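Local coordinates for protein tryptophane-5-halogenase (PDB 5UAO) that probably uses its bound flavin to chlorinate tryptophan at carbon 5 during the post-translational maturation of the lanthipeptide NAI-107, at residues F107-R112 with E352-S357. Sequence-based numbering, arbitrary orientation.
Sequences FEWGSR and EPLESS. With FAD (flavin-adenine dinucleotide), chain E.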
loop_
_atom_site.group_PDB
_atom_site.type_symbol
_atom_site.label_atom_id
_atom_site.label_comp_id
_atom_site.label_asym_id
_atom_site.label_seq_id
_atom_site.Cartn_x
_atom_site.Cartn_y
_atom_site.Cartn_z
ATOM N N PHE A 107 26.267 8.813 -7.932
ATOM C CA PHE A 107 26.361 9.593 -6.707
ATOM C C PHE A 107 27.823 9.779 -6.253
ATOM O O PHE A 107 28.442 8.818 -5.758
ATOM C CB PHE A 107 25.576 8.874 -5.606
ATOM C CG PHE A 107 24.106 9.140 -5.594
ATOM C CD1 PHE A 107 23.626 10.344 -5.115
ATOM C CD2 PHE A 107 23.185 8.182 -6.045
ATOM C CE1 PHE A 107 22.280 10.638 -5.113
ATOM C CE2 PHE A 107 21.839 8.458 -6.019
ATOM C CZ PHE A 107 21.378 9.695 -5.578
ATOM N N GLU A 108 28.381 10.989 -6.438
ATOM C CA GLU A 108 29.690 11.316 -5.857
ATOM C C GLU A 108 29.354 11.887 -4.466
ATOM O O GLU A 108 29.136 13.077 -4.259
ATOM C CB GLU A 108 30.529 12.331 -6.613
ATOM C CG GLU A 108 30.580 12.161 -8.080
ATOM C CD GLU A 108 31.613 13.150 -8.637
ATOM O OE1 GLU A 108 31.240 14.025 -9.499
ATOM O OE2 GLU A 108 32.766 13.133 -8.085
ATOM N N TRP A 109 29.275 10.969 -3.537
ATOM C CA TRP A 109 28.479 11.151 -2.364
ATOM C C TRP A 109 28.898 10.127 -1.316
ATOM O O TRP A 109 29.174 8.977 -1.650
ATOM C CB TRP A 109 27.023 10.851 -2.763
ATOM C CG TRP A 109 25.924 11.492 -1.928
ATOM C CD1 TRP A 109 25.364 11.017 -0.753
ATOM C CD2 TRP A 109 25.165 12.677 -2.269
ATOM N NE1 TRP A 109 24.350 11.873 -0.335
ATOM C CE2 TRP A 109 24.216 12.891 -1.243
ATOM C CE3 TRP A 109 25.240 13.597 -3.301
ATOM C CZ2 TRP A 109 23.347 13.962 -1.265
ATOM C CZ3 TRP A 109 24.354 14.643 -3.339
ATOM C CH2 TRP A 109 23.434 14.848 -2.327
ATOM N N GLY A 110 28.827 10.519 -0.042
ATOM C CA GLY A 110 29.276 9.667 1.013
ATOM C C GLY A 110 30.792 9.543 1.085
ATOM O O GLY A 110 31.541 10.275 0.386
ATOM N N SER A 111 31.248 8.663 1.950
ATOM C CA SER A 111 32.665 8.599 2.260
ATOM C C SER A 111 33.467 7.695 1.368
ATOM O O SER A 111 34.698 7.770 1.419
ATOM C CB SER A 111 32.893 8.306 3.736
ATOM O OG SER A 111 32.382 7.031 4.077
ATOM N N ARG A 112 32.836 6.931 0.477
ATOM C CA ARG A 112 33.624 6.161 -0.508
ATOM C C ARG A 112 34.241 7.073 -1.548
ATOM O O ARG A 112 33.511 7.858 -2.219
ATOM C CB ARG A 112 32.734 5.141 -1.238
ATOM C CG ARG A 112 32.029 4.146 -0.329
ATOM C CD ARG A 112 30.827 3.586 -1.072
ATOM N NE ARG A 112 29.950 2.693 -0.323
ATOM C CZ ARG A 112 30.284 1.468 -0.023
ATOM N NH1 ARG A 112 31.478 1.001 -0.359
ATOM N NH2 ARG A 112 29.439 0.721 0.613
ATOM N N GLU A 352 13.724 19.284 -4.191
ATOM C CA GLU A 352 14.914 19.483 -5.011
ATOM C C GLU A 352 15.081 18.265 -5.903
ATOM O O GLU A 352 14.545 17.171 -5.588
ATOM C CB GLU A 352 16.135 19.684 -4.167
ATOM C CG GLU A 352 16.506 18.549 -3.233
ATOM C CD GLU A 352 17.439 19.035 -2.156
ATOM O OE1 GLU A 352 18.642 19.237 -2.376
ATOM O OE2 GLU A 352 16.949 19.279 -1.051
ATOM N N PRO A 353 15.705 18.463 -7.045
ATOM C CA PRO A 353 15.709 17.407 -8.026
ATOM C C PRO A 353 16.709 16.326 -7.781
ATOM O O PRO A 353 17.146 15.654 -8.728
ATOM C CB PRO A 353 16.021 18.163 -9.321
ATOM C CG PRO A 353 16.956 19.233 -8.812
ATOM C CD PRO A 353 16.258 19.714 -7.601
ATOM N N LEU A 354 17.024 16.015 -6.534
ATOM C CA LEU A 354 18.013 14.935 -6.284
ATOM C C LEU A 354 17.626 13.493 -6.803
ATOM O O LEU A 354 18.458 12.581 -7.077
ATOM C CB LEU A 354 18.325 14.980 -4.792
ATOM C CG LEU A 354 19.551 14.316 -4.212
ATOM C CD1 LEU A 354 20.838 14.671 -4.914
ATOM C CD2 LEU A 354 19.607 14.773 -2.754
ATOM N N GLU A 355 16.355 13.231 -6.894
ATOM C CA GLU A 355 15.871 11.914 -7.443
ATOM C C GLU A 355 14.964 12.038 -8.675
ATOM O O GLU A 355 14.225 11.093 -9.023
ATOM C CB GLU A 355 15.171 11.146 -6.323
ATOM C CG GLU A 355 16.144 10.609 -5.287
ATOM C CD GLU A 355 16.881 9.362 -5.742
ATOM O OE1 GLU A 355 16.570 8.860 -6.859
ATOM O OE2 GLU A 355 17.833 8.941 -5.039
ATOM N N SER A 356 14.993 13.229 -9.289
ATOM C CA SER A 356 14.027 13.690 -10.332
ATOM C C SER A 356 12.618 13.168 -10.254
ATOM O O SER A 356 12.134 12.422 -11.087
ATOM C CB SER A 356 14.553 13.456 -11.737
ATOM O OG SER A 356 15.238 12.287 -11.787
ATOM N N SER A 357 11.978 13.527 -9.183
ATOM C CA SER A 357 10.611 13.181 -8.974
ATOM C C SER A 357 9.637 14.225 -9.541
ATOM O O SER A 357 8.463 13.990 -9.520
ATOM C CB SER A 357 10.381 13.116 -7.469
ATOM O OG SER A 357 10.985 14.224 -6.869
HETATM P PA FAD E . 6.547 26.819 -14.334
HETATM O O1A FAD E . 7.531 26.163 -15.303
HETATM O O2A FAD E . 6.996 27.805 -13.239
HETATM O O5B FAD E . 5.315 27.443 -15.158
HETATM C C5B FAD E . 4.371 28.364 -14.649
HETATM C C4B FAD E . 3.533 28.844 -15.819
HETATM O O4B FAD E . 2.496 29.561 -15.145
HETATM C C3B FAD E . 4.181 29.820 -16.823
HETATM O O3B FAD E . 3.786 29.535 -18.258
HETATM C C2B FAD E . 3.643 31.188 -16.390
HETATM O O2B FAD E . 3.570 32.214 -17.461
HETATM C C1B FAD E . 2.269 30.783 -15.855
HETATM N N9A FAD E . 1.701 31.829 -14.971
HETATM C C8A FAD E . 2.124 32.154 -13.713
HETATM N N7A FAD E . 1.338 33.149 -13.217
HETATM C C5A FAD E . 0.437 33.461 -14.182
HETATM C C6A FAD E . -0.617 34.461 -14.310
HETATM N N6A FAD E . -0.874 35.311 -13.272
HETATM N N1A FAD E . -1.325 34.458 -15.431
HETATM C C2A FAD E . -1.100 33.604 -16.448
HETATM N N3A FAD E . -0.132 32.688 -16.397
HETATM C C4A FAD E . 0.647 32.589 -15.303
HETATM N N1 FAD E . 11.757 17.954 -12.381
HETATM C C2 FAD E . 12.165 16.776 -12.962
HETATM O O2 FAD E . 11.312 15.898 -13.311
HETATM N N3 FAD E . 13.481 16.520 -13.193
HETATM C C4 FAD E . 14.468 17.384 -12.881
HETATM O O4 FAD E . 15.668 17.041 -13.122
HETATM C C4X FAD E . 14.074 18.688 -12.250
HETATM N N5 FAD E . 14.978 19.618 -11.830
HETATM C C5X FAD E . 14.604 20.788 -11.259
HETATM C C6 FAD E . 15.580 21.690 -10.854
HETATM C C7 FAD E . 15.243 22.880 -10.236
HETATM C C7M FAD E . 16.266 23.892 -9.810
HETATM C C8 FAD E . 13.835 23.227 -10.053
HETATM C C8M FAD E . 13.482 24.541 -9.387
HETATM C C9 FAD E . 12.861 22.326 -10.445
HETATM C C9A FAD E . 13.161 21.093 -11.029
HETATM N N10 FAD E . 12.152 20.144 -11.418
HETATM C C10 FAD E . 12.618 18.930 -12.016
HETATM C "C1'" FAD E . 10.671 20.342 -11.350
HETATM C "C2'" FAD E . 10.288 20.676 -12.872
HETATM O "O2'" FAD E . 11.186 21.737 -13.170
HETATM C "C3'" FAD E . 9.071 21.427 -13.521
HETATM O "O3'" FAD E . 9.143 21.965 -14.895
HETATM C "C4'" FAD E . 9.032 22.816 -12.954
HETATM O "O4'" FAD E . 10.016 22.975 -11.888
HETATM C "C5'" FAD E . 7.555 23.093 -12.672
HETATM O "O5'" FAD E . 6.852 23.262 -13.869
HETATM P P FAD E . 5.507 24.179 -13.706
HETATM O O1P FAD E . 4.758 23.765 -12.513
HETATM O O2P FAD E . 4.850 23.988 -15.068
HETATM O O3P FAD E . 5.851 25.682 -13.384
#
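Phe107 near the end of strand 104-108 and Trp109 just past it meet Leu354 and Glu355 in the loop that runs beside the isoalloxazine of FAD, a buried junction within the flavin-dependent tryptophan halogenase fold. Phe107 sits on the mixed sheet, its side chain touching Ala276 of the adjacent strand 274-279, and presents its far edge to the loop. There CZ lies 3.7 Å from Glu355 OE2, close to the plane of the ring, with the carboxylate turned about 45° from it; CE1 meets Leu354 CD1 more loosely, at 4.3 Å. A bend at chi2 (-78°) brings the Glu355 carboxylate to this ring edge, and His404 NE2 of helix 383-406 holds OE2 by a hydrogen bond. Trp109 follows, its CG swung anti to the backbone N (chi1 -155°), which sends the indole toward the loop while CD1 of Phe107 rests 3.8 Å above one of its faces, offset toward the rim. The carbonyl O of His404 accepts a hydrogen bond from the indole NE1, so His404 is bonded to a residue on each side of the contact. Flanking Leu354 and Glu355 in the chain, Pro353 and Ser356 face the cofactor: Ser356 N bonds back to Pro353 O, and Pro353 CB comes unusually close to FAD N5, at 3.1 Å. Both Leu354 methyls approach the outer benzo corner obliquely, from the same side as Phe107, with CD1 3.7 Å and CD2 3.9 Å from Trp109 CH2.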